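Local coordinates for BH1974 protein (Bacillus halodurans, PDB 3ON5) that is of unconfirmed function but probably assists the maturation of molybdenum-containing enzymes of the xanthine dehydrogenase type, at residues T270-Q274 / R299-L303; R289-G295 / H312-G318; R91-L97 / G113-L119. All blocks are in the same frame, centred on the assembly; numbering follows the deposited sequence.

Contact 1: residues T270-Q274 / R299-L303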
loop_
_atom_site.group_PDB
_atom_site.type_symbol
_atom_site.label_atom_id
_atom_site.label_comp_id
_atom_site.label_asym_id
_atom_site.label_seq_id
_atom_site.Cartn_x
_atom_site.Cartn_y
_atom_site.Cartn_z
ATOM N N THR A 270 21.041 -4.650 35.576
ATOM C CA THR A 270 20.679 -3.446 36.314
ATOM C C THR A 270 21.806 -2.421 36.278
ATOM O O THR A 270 21.536 -1.244 36.484
ATOM C CB THR A 270 20.305 -3.757 37.779
ATOM O OG1 THR A 270 21.477 -4.055 38.533
ATOM C CG2 THR A 270 19.276 -4.866 37.920
ATOM N N HIS A 271 23.068 -2.866 36.051
ATOM C CA HIS A 271 24.290 -2.042 36.037
ATOM C C HIS A 271 24.616 -1.547 37.447
ATOM O O HIS A 271 25.399 -0.620 37.598
ATOM C CB HIS A 271 24.185 -0.847 35.062
ATOM C CG HIS A 271 23.982 -1.240 33.635
ATOM N ND1 HIS A 271 25.041 -1.610 32.841
ATOM C CD2 HIS A 271 22.850 -1.267 32.893
ATOM C CE1 HIS A 271 24.528 -1.870 31.647
ATOM N NE2 HIS A 271 23.209 -1.685 31.630
ATOM N N HIS A 272 24.003 -2.161 38.469
ATOM C CA HIS A 272 24.166 -1.890 39.905
ATOM C C HIS A 272 24.588 -3.155 40.572
ATOM O O HIS A 272 23.811 -4.109 40.605
ATOM C CB HIS A 272 22.877 -1.335 40.535
ATOM C CG HIS A 272 22.525 0.052 40.103
ATOM N ND1 HIS A 272 21.966 0.305 38.852
ATOM C CD2 HIS A 272 22.598 1.214 40.794
ATOM C CE1 HIS A 272 21.771 1.613 38.805
ATOM N NE2 HIS A 272 22.129 2.203 39.956
ATOM N N PHE A 273 25.830 -3.182 41.069
ATOM C CA PHE A 273 26.465 -4.346 41.667
ATOM C C PHE A 273 25.636 -4.936 42.810
ATOM O O PHE A 273 25.318 -6.121 42.762
ATOM C CB PHE A 273 27.863 -3.991 42.180
ATOM C CG PHE A 273 28.676 -5.203 42.575
ATOM C CD1 PHE A 273 28.634 -5.697 43.879
ATOM C CD2 PHE A 273 29.496 -5.844 41.650
ATOM C CE1 PHE A 273 29.371 -6.824 44.237
ATOM C CE2 PHE A 273 30.253 -6.957 42.020
ATOM C CZ PHE A 273 30.186 -7.440 43.309
ATOM N N GLN A 274 25.300 -4.137 43.826
ATOM C CA GLN A 274 24.544 -4.606 44.991
ATOM C C GLN A 274 23.186 -5.199 44.566
ATOM O O GLN A 274 22.790 -6.241 45.104
ATOM C CB GLN A 274 24.346 -3.440 45.972
ATOM C CG GLN A 274 23.610 -3.781 47.268
ATOM C CD GLN A 274 23.375 -2.544 48.110
ATOM O OE1 GLN A 274 24.305 -1.968 48.695
ATOM N NE2 GLN A 274 22.115 -2.117 48.201
ATOM N N ARG A 299 33.513 -9.588 37.210
ATOM C CA ARG A 299 32.429 -8.894 37.910
ATOM C C ARG A 299 31.483 -9.893 38.521
ATOM O O ARG A 299 31.090 -9.745 39.670
ATOM C CB ARG A 299 31.677 -7.978 36.941
ATOM C CG ARG A 299 31.166 -6.712 37.592
ATOM C CD ARG A 299 30.176 -6.010 36.698
ATOM N NE ARG A 299 28.820 -6.447 37.020
ATOM C CZ ARG A 299 27.967 -5.748 37.762
ATOM N NH1 ARG A 299 28.290 -4.534 38.190
ATOM N NH2 ARG A 299 26.773 -6.236 38.045
ATOM N N THR A 300 31.157 -10.943 37.746
ATOM C CA THR A 300 30.233 -12.014 38.108
ATOM C C THR A 300 30.939 -12.928 39.150
ATOM O O THR A 300 30.242 -13.489 39.999
ATOM C CB THR A 300 29.760 -12.721 36.832
ATOM O OG1 THR A 300 28.974 -11.766 36.104
ATOM C CG2 THR A 300 28.898 -13.950 37.107
ATOM N N ARG A 301 32.293 -13.012 39.144
ATOM C CA ARG A 301 33.048 -13.717 40.187
ATOM C C ARG A 301 32.934 -12.930 41.501
ATOM O O ARG A 301 32.758 -13.527 42.571
ATOM C CB ARG A 301 34.521 -13.943 39.801
ATOM C CG ARG A 301 34.745 -15.241 39.028
ATOM C CD ARG A 301 36.214 -15.630 38.861
ATOM N NE ARG A 301 36.961 -14.783 37.923
ATOM C CZ ARG A 301 37.163 -15.062 36.637
ATOM N NH1 ARG A 301 36.650 -16.160 36.098
ATOM N NH2 ARG A 301 37.858 -14.227 35.873
ATOM N N ARG A 302 32.980 -11.578 41.403
ATOM C CA ARG A 302 32.838 -10.684 42.549
ATOM C C ARG A 302 31.394 -10.749 43.075
ATOM O O ARG A 302 31.199 -10.762 44.291
ATOM C CB ARG A 302 33.254 -9.245 42.201
ATOM C CG ARG A 302 34.772 -9.068 42.208
ATOM C CD ARG A 302 35.269 -7.650 41.975
ATOM N NE ARG A 302 35.192 -7.237 40.570
ATOM C CZ ARG A 302 34.312 -6.362 40.079
ATOM N NH1 ARG A 302 33.447 -5.753 40.885
ATOM N NH2 ARG A 302 34.321 -6.057 38.785
ATOM N N LEU A 303 30.398 -10.864 42.163
ATOM C CA LEU A 303 28.975 -11.002 42.498
ATOM C C LEU A 303 28.716 -12.295 43.289
ATOM O O LEU A 303 27.962 -12.268 44.268
ATOM C CB LEU A 303 28.084 -10.985 41.233
ATOM C CG LEU A 303 27.855 -9.650 40.524
ATOM C CD1 LEU A 303 27.062 -9.855 39.273
ATOM C CD2 LEU A 303 27.085 -8.684 41.393
#
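The ring of Phe273 is flanked by two arginines, Arg299 and Arg302, yet no hydrogen bond crosses between residues 270-274 and 299-303 and neither guanidinium stacks squarely on the aromatic. Leu303 supplies the most regular approach, a CH-pi contact in which its CD2 methyl lies 3.7 Å from the centroid of the Phe273 ring, almost straight above the face. Phe273 reaches across because CG stands anti to the backbone N (chi1 -169°), which swings the ring toward the second helix. Its CZ then meets the backbone of Arg302 edge-on, 3.5 Å from Arg302 C. The two arginines differ in attitude. Phe273 CD2 sits over one face of the Arg299 guanidinium, 3.9 Å from Arg299 NH1, with the planes 75° apart. The plane of the Arg302 guanidinium is nearly parallel to the ring, though the side chains cross at about a right angle and the approach is oblique, NH1 lying 3.6 Å from Phe273 CE2.

In the Rossmann-type domain, the helices at 273-283 and 297-304 follow successive strands of the parallel sheet, and this contact lies where the start of the first meets the second. His272 occupies the N-cap position of the first. Ahead of it Thr270 forms an ST turn, its OG1 accepting from His272 N at 3.2 Å, while His272 ND1 donates to Thr270 O at 2.9 Å from above the carbonyl plane. The charge of Arg299 is met outside the two segments, by a salt bridge from NH2 to Asp276 of the same chain and another from NH1 to Asp102 of the second subunit.

Contact 2: residues R289-G295 / H312-G318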
loop_
_atom_site.group_PDB
_atom_site.type_symbol
_atom_site.label_atom_id
_atom_site.label_comp_id
_atom_site.label_asym_id
_atom_site.label_seq_id
_atom_site.Cartn_x
_atom_site.Cartn_y
_atom_site.Cartn_z
ATOM N N ARG A 289 16.377 -22.516 34.090
ATOM C CA ARG A 289 16.675 -22.793 32.694
ATOM C C ARG A 289 17.903 -21.998 32.243
ATOM O O ARG A 289 18.805 -22.559 31.618
ATOM C CB ARG A 289 15.434 -22.415 31.859
ATOM C CG ARG A 289 15.479 -22.740 30.380
ATOM C CD ARG A 289 15.225 -24.198 30.051
ATOM N NE ARG A 289 15.155 -24.420 28.605
ATOM C CZ ARG A 289 14.043 -24.305 27.885
ATOM N NH1 ARG A 289 12.899 -23.957 28.466
ATOM N NH2 ARG A 289 14.068 -24.524 26.577
ATOM N N TYR A 290 17.951 -20.698 32.622
ATOM C CA TYR A 290 18.983 -19.755 32.201
ATOM C C TYR A 290 19.119 -18.538 33.131
ATOM O O TYR A 290 18.094 -17.973 33.513
ATOM C CB TYR A 290 18.559 -19.269 30.797
ATOM C CG TYR A 290 19.398 -18.178 30.186
ATOM C CD1 TYR A 290 20.515 -18.481 29.423
ATOM C CD2 TYR A 290 19.029 -16.842 30.301
ATOM C CE1 TYR A 290 21.272 -17.481 28.822
ATOM C CE2 TYR A 290 19.794 -15.830 29.730
ATOM C CZ TYR A 290 20.905 -16.158 28.978
ATOM O OH TYR A 290 21.652 -15.177 28.386
ATOM N N ILE A 291 20.379 -18.104 33.434
ATOM C CA ILE A 291 20.732 -16.881 34.185
ATOM C C ILE A 291 21.845 -16.194 33.414
ATOM O O ILE A 291 22.942 -16.738 33.284
ATOM C CB ILE A 291 21.111 -17.053 35.686
ATOM C CG1 ILE A 291 20.054 -17.836 36.485
ATOM C CG2 ILE A 291 21.415 -15.677 36.334
ATOM C CD1 ILE A 291 20.557 -18.280 37.857
ATOM N N GLY A 292 21.532 -15.037 32.864
ATOM C CA GLY A 292 22.489 -14.262 32.094
ATOM C C GLY A 292 22.768 -12.963 32.810
ATOM O O GLY A 292 21.825 -12.258 33.185
ATOM N N ILE A 293 24.065 -12.660 33.053
ATOM C CA ILE A 293 24.429 -11.431 33.748
ATOM C C ILE A 293 25.312 -10.595 32.831
ATOM O O ILE A 293 26.355 -11.060 32.363
ATOM C CB ILE A 293 25.107 -11.667 35.126
ATOM C CG1 ILE A 293 24.389 -12.749 35.929
ATOM C CG2 ILE A 293 25.217 -10.337 35.909
ATOM C CD1 ILE A 293 25.071 -13.104 37.200
ATOM N N LEU A 294 24.876 -9.355 32.593
ATOM C CA LEU A 294 25.565 -8.373 31.784
ATOM C C LEU A 294 26.802 -7.878 32.533
ATOM O O LEU A 294 26.692 -7.346 33.645
ATOM C CB LEU A 294 24.598 -7.230 31.470
ATOM C CG LEU A 294 24.991 -6.289 30.334
ATOM C CD1 LEU A 294 24.761 -6.937 28.985
ATOM C CD2 LEU A 294 24.150 -5.058 30.374
ATOM N N GLY A 295 27.967 -8.099 31.926
ATOM C CA GLY A 295 29.259 -7.733 32.489
ATOM C C GLY A 295 30.297 -8.794 32.215
ATOM O O GLY A 295 30.055 -9.721 31.436
ATOM N N HIS A 312 23.216 -23.066 35.163
ATOM C CA HIS A 312 23.022 -22.442 33.861
ATOM C C HIS A 312 23.282 -20.929 33.914
ATOM O O HIS A 312 22.465 -20.117 33.468
ATOM C CB HIS A 312 21.611 -22.741 33.342
ATOM C CG HIS A 312 21.325 -24.211 33.314
ATOM N ND1 HIS A 312 20.634 -24.828 34.339
ATOM C CD2 HIS A 312 21.752 -25.161 32.447
ATOM C CE1 HIS A 312 20.608 -26.118 34.037
ATOM N NE2 HIS A 312 21.272 -26.367 32.911
ATOM N N LEU A 313 24.475 -20.576 34.380
ATOM C CA LEU A 313 24.940 -19.204 34.435
ATOM C C LEU A 313 25.708 -18.877 33.159
ATOM O O LEU A 313 26.542 -19.672 32.720
ATOM C CB LEU A 313 25.804 -18.977 35.676
ATOM C CG LEU A 313 26.326 -17.555 35.884
ATOM C CD1 LEU A 313 25.179 -16.568 36.072
ATOM C CD2 LEU A 313 27.331 -17.495 37.009
ATOM N N TYR A 314 25.405 -17.724 32.550
ATOM C CA TYR A 314 26.029 -17.254 31.321
ATOM C C TYR A 314 26.552 -15.849 31.543
ATOM O O TYR A 314 25.783 -14.890 31.627
ATOM C CB TYR A 314 25.037 -17.316 30.144
ATOM C CG TYR A 314 24.636 -18.722 29.757
ATOM C CD1 TYR A 314 23.645 -19.407 30.456
ATOM C CD2 TYR A 314 25.211 -19.354 28.660
ATOM C CE1 TYR A 314 23.276 -20.707 30.106
ATOM C CE2 TYR A 314 24.850 -20.653 28.299
ATOM C CZ TYR A 314 23.892 -21.331 29.032
ATOM O OH TYR A 314 23.558 -22.618 28.687
ATOM N N SER A 315 27.861 -15.750 31.742
ATOM C CA SER A 315 28.546 -14.472 31.902
ATOM C C SER A 315 29.924 -14.605 31.262
ATOM O O SER A 315 30.661 -15.519 31.638
ATOM C CB SER A 315 28.622 -14.017 33.356
ATOM O OG SER A 315 28.915 -12.629 33.433
ATOM N N PRO A 316 30.235 -13.803 30.205
ATOM C CA PRO A 316 29.444 -12.680 29.653
ATOM C C PRO A 316 28.203 -13.197 28.933
ATOM O O PRO A 316 28.170 -14.330 28.425
ATOM C CB PRO A 316 30.432 -11.981 28.701
ATOM C CG PRO A 316 31.787 -12.481 29.099
ATOM C CD PRO A 316 31.538 -13.893 29.528
ATOM N N VAL A 317 27.154 -12.387 28.950
ATOM C CA VAL A 317 25.899 -12.828 28.394
ATOM C C VAL A 317 25.959 -12.726 26.833
ATOM O O VAL A 317 26.719 -11.920 26.282
ATOM C CB VAL A 317 24.738 -12.032 29.029
ATOM C CG1 VAL A 317 24.678 -10.590 28.546
ATOM C CG2 VAL A 317 23.415 -12.740 28.833
ATOM N N GLY A 318 25.218 -13.621 26.175
ATOM C CA GLY A 318 25.135 -13.706 24.726
ATOM C C GLY A 318 26.288 -14.423 24.048
ATOM O O GLY A 318 27.332 -14.685 24.666
#
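This is a parallel strand pairing at one margin of the six-stranded Rossmann-type sheet, where Ile291 and Gly292 are in register with Leu313 and Tyr314. Three backbone bonds make the ladder: Ile291 N to His312 O, Tyr314 N to Ile291 O at 2.8 Å, and Ile293 N to Tyr314 O. Beyond them Ser315 OG lies 3.2 Å from Ile293 O and also pairs with Thr300 OG1. A cis peptide before Pro316 follows, and the chain then brings Val317 against Gly292 and Leu294. With no side chain on Gly292, Val317 CG2 can settle 3.7 Å from Gly292 CA, while Val317 CG1 meets Leu294 CD1.

Tyr290 and Tyr314 meet with their planes 29° apart and centroids 5.0 Å apart, slid so far that the rings hardly overlap. On the face bearing Ile291, Ile293 and Leu313, the CD1 methyl of Leu313 touches Ile293 CD1 at 3.6 Å and also reaches Ile291 CG2. Leu313 gets there with CG anti to its backbone N (chi1 -178°).

Helix 297-304, the crossover of this beta-alpha-beta unit, packs on Ile293 and Leu313. Helix 326-343 lies against both tyrosines, Gln336 OE1 hydrogen-bonding with Tyr290 OH, and strand 265-268 hydrogen-bonds to the other edge of strand 290-293.

Contact 3: residues R91-L97 / G113-L119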
loop_
_atom_site.group_PDB
_atom_site.type_symbol
_atom_site.label_atom_id
_atom_site.label_comp_id
_atom_site.label_asym_id
_atom_site.label_seq_id
_atom_site.Cartn_x
_atom_site.Cartn_y
_atom_site.Cartn_z
ATOM N N ARG A 91 -7.813 -32.659 3.751
ATOM C CA ARG A 91 -7.022 -33.206 2.654
ATOM C C ARG A 91 -5.536 -33.170 2.979
ATOM O O ARG A 91 -5.077 -32.230 3.642
ATOM C CB ARG A 91 -7.318 -32.330 1.415
ATOM C CG ARG A 91 -6.680 -32.762 0.129
ATOM C CD ARG A 91 -6.892 -31.754 -0.980
ATOM N NE ARG A 91 -8.298 -31.589 -1.354
ATOM C CZ ARG A 91 -8.707 -31.124 -2.532
ATOM N NH1 ARG A 91 -7.824 -30.823 -3.478
ATOM N NH2 ARG A 91 -10.003 -31.003 -2.789
ATOM N N THR A 92 -4.782 -34.166 2.490
ATOM C CA THR A 92 -3.324 -34.182 2.582
ATOM C C THR A 92 -2.772 -33.954 1.178
ATOM O O THR A 92 -3.154 -34.653 0.229
ATOM C CB THR A 92 -2.772 -35.449 3.225
ATOM O OG1 THR A 92 -3.353 -35.608 4.511
ATOM C CG2 THR A 92 -1.267 -35.375 3.402
ATOM N N VAL A 93 -1.928 -32.922 1.034
ATOM C CA VAL A 93 -1.328 -32.599 -0.254
ATOM C C VAL A 93 0.163 -32.820 -0.107
ATOM O O VAL A 93 0.751 -32.369 0.870
ATOM C CB VAL A 93 -1.683 -31.173 -0.758
ATOM C CG1 VAL A 93 -1.241 -30.985 -2.208
ATOM C CG2 VAL A 93 -3.182 -30.908 -0.646
ATOM N N VAL A 94 0.761 -33.564 -1.045
ATOM C CA VAL A 94 2.201 -33.842 -1.035
ATOM C C VAL A 94 2.850 -32.993 -2.123
ATOM O O VAL A 94 2.357 -32.943 -3.256
ATOM C CB VAL A 94 2.544 -35.341 -1.185
ATOM C CG1 VAL A 94 4.041 -35.574 -1.046
ATOM C CG2 VAL A 94 1.793 -36.173 -0.145
ATOM N N TYR A 95 3.937 -32.305 -1.753
ATOM C CA TYR A 95 4.677 -31.440 -2.651
ATOM C C TYR A 95 6.118 -31.848 -2.808
ATOM O O TYR A 95 6.870 -31.776 -1.838
ATOM C CB TYR A 95 4.645 -30.008 -2.129
ATOM C CG TYR A 95 3.310 -29.339 -2.276
ATOM C CD1 TYR A 95 2.959 -28.697 -3.459
ATOM C CD2 TYR A 95 2.417 -29.281 -1.207
ATOM C CE1 TYR A 95 1.743 -28.042 -3.592
ATOM C CE2 TYR A 95 1.196 -28.622 -1.324
ATOM C CZ TYR A 95 0.860 -28.013 -2.526
ATOM O OH TYR A 95 -0.342 -27.375 -2.688
ATOM N N ASP A 96 6.533 -32.223 -4.034
ATOM C CA ASP A 96 7.954 -32.442 -4.301
ATOM C C ASP A 96 8.555 -31.067 -4.539
ATOM O O ASP A 96 8.319 -30.490 -5.611
ATOM C CB ASP A 96 8.199 -33.406 -5.476
ATOM C CG ASP A 96 9.659 -33.798 -5.668
ATOM O OD1 ASP A 96 10.499 -33.457 -4.780
ATOM O OD2 ASP A 96 9.955 -34.516 -6.659
ATOM N N LEU A 97 9.240 -30.481 -3.550
ATOM C CA LEU A 97 9.725 -29.104 -3.661
ATOM C C LEU A 97 10.846 -28.943 -4.691
ATOM O O LEU A 97 11.054 -27.825 -5.162
ATOM C CB LEU A 97 10.205 -28.576 -2.309
ATOM C CG LEU A 97 9.135 -28.547 -1.183
ATOM C CD1 LEU A 97 9.696 -27.910 0.081
ATOM C CD2 LEU A 97 7.863 -27.798 -1.606
ATOM N N GLY A 113 13.550 -31.435 -1.131
ATOM C CA GLY A 113 12.670 -31.999 -0.123
ATOM C C GLY A 113 11.259 -32.220 -0.613
ATOM O O GLY A 113 10.859 -31.692 -1.651
ATOM N N THR A 114 10.509 -33.026 0.137
ATOM C CA THR A 114 9.136 -33.399 -0.131
ATOM C C THR A 114 8.346 -33.184 1.153
ATOM O O THR A 114 8.687 -33.760 2.195
ATOM C CB THR A 114 9.091 -34.833 -0.653
ATOM O OG1 THR A 114 9.918 -34.930 -1.823
ATOM C CG2 THR A 114 7.682 -35.286 -0.975
ATOM N N ILE A 115 7.318 -32.315 1.096
ATOM C CA ILE A 115 6.508 -32.027 2.279
ATOM C C ILE A 115 5.062 -32.490 2.059
ATOM O O ILE A 115 4.533 -32.420 0.945
ATOM C CB ILE A 115 6.537 -30.531 2.743
ATOM C CG1 ILE A 115 5.871 -29.549 1.742
ATOM C CG2 ILE A 115 7.951 -30.104 3.160
ATOM C CD1 ILE A 115 5.732 -28.095 2.246
ATOM N N SER A 116 4.443 -32.956 3.161
ATOM C CA SER A 116 3.049 -33.379 3.272
ATOM C C SER A 116 2.287 -32.327 4.120
ATOM O O SER A 116 2.556 -32.144 5.328
ATOM C CB SER A 116 2.958 -34.783 3.868
ATOM O OG SER A 116 3.801 -35.716 3.203
ATOM N N VAL A 117 1.390 -31.589 3.460
ATOM C CA VAL A 117 0.598 -30.535 4.093
ATOM C C VAL A 117 -0.822 -31.048 4.314
ATOM O O VAL A 117 -1.446 -31.527 3.363
ATOM C CB VAL A 117 0.608 -29.229 3.235
ATOM C CG1 VAL A 117 -0.143 -28.093 3.931
ATOM C CG2 VAL A 117 2.033 -28.801 2.884
ATOM N N LEU A 118 -1.321 -30.968 5.562
ATOM C CA LEU A 118 -2.693 -31.354 5.898
ATOM C C LEU A 118 -3.558 -30.094 6.035
ATOM O O LEU A 118 -3.310 -29.257 6.916
ATOM C CB LEU A 118 -2.763 -32.213 7.175
ATOM C CG LEU A 118 -4.173 -32.508 7.760
ATOM C CD1 LEU A 118 -4.982 -33.451 6.870
ATOM C CD2 LEU A 118 -4.062 -33.111 9.114
ATOM N N LEU A 119 -4.581 -29.982 5.164
ATOM C CA LEU A 119 -5.513 -28.853 5.127
ATOM C C LEU A 119 -6.817 -29.242 5.823
ATOM O O LEU A 119 -7.438 -30.227 5.435
ATOM C CB LEU A 119 -5.763 -28.417 3.665
ATOM C CG LEU A 119 -4.548 -27.876 2.896
ATOM C CD1 LEU A 119 -4.699 -28.068 1.436
ATOM C CD2 LEU A 119 -4.324 -26.439 3.170
#
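Tyr95 and Ile115 face each other in a hydrogen-bonded pair of antiparallel strands 91-96 and 113-119, and their side chains share one surface with Val93, Val117 and Leu119. Contacts there run largely along diagonals. Val93 CG2 reaches Leu119 CD1 at 3.8 Å, Tyr95 CD2 reaches Val117 CG2 at 4.1 Å, and Leu97 CD1 comes up to Ile115 CG2. The Tyr95 ring meets Val117 at a slant, while its hydroxyl bonds to Asp76.

Across the other surface Thr114 divides its two branches. With OG1 anti to the carbonyl carbon (chi1 -57°), CG2 rests against Val94 CG1 at 3.7 Å and OG1 turns to Asp96 OD1, a weak bond of 3.4 Å to an oxygen that Ser98 also holds. Replacing Thr114 by an alanine would probably leave Asp96 OD1 to Ser98 and open a gap beside Val94 CG1. Further along, Leu118 CD1 lies by Thr92 OG1, whose own bond is to Gly153 O.

The backbones keep this register with paired bonds, as between Val93 and Val117, each N lying 2.8 Å from the other's O. Between the bonded pairs come the non-hydrogen-bonded ones, Thr92-Leu118, Val94-Ser116 and Asp96-Thr114. Beyond the strand end Leu97 N still bonds to Gly113 O. Such regular alternation is the hallmark of an antiparallel ladder. Here it sets strand 91-96 at the margin of a five-stranded sheet, with helix 73-87 over the Tyr95 and Leu119 surface.

In the fold
Contacts 1 and 2 form one neighbourhood, their centres 12 Å apart and their segments alternating along the chain. Thr300 OG1 and Ser315 OG, 2.8 Å apart in a probable hydrogen bond, join them directly, and Leu303 rests on Ile293 and Thr300 on Leu313. Contact 3 belongs to a separate antiparallel sheet beyond the centre of the chain, about 41 Å from contact 2 and 53 Å from contact 1, centre to centre. The assembly nevertheless relates the ends: Glu100 and Asp102 of the second subunit, which meet contact 1, lie in the loop between the two strands of that subunit's own contact 3. None of the three can be tied securely to an active site.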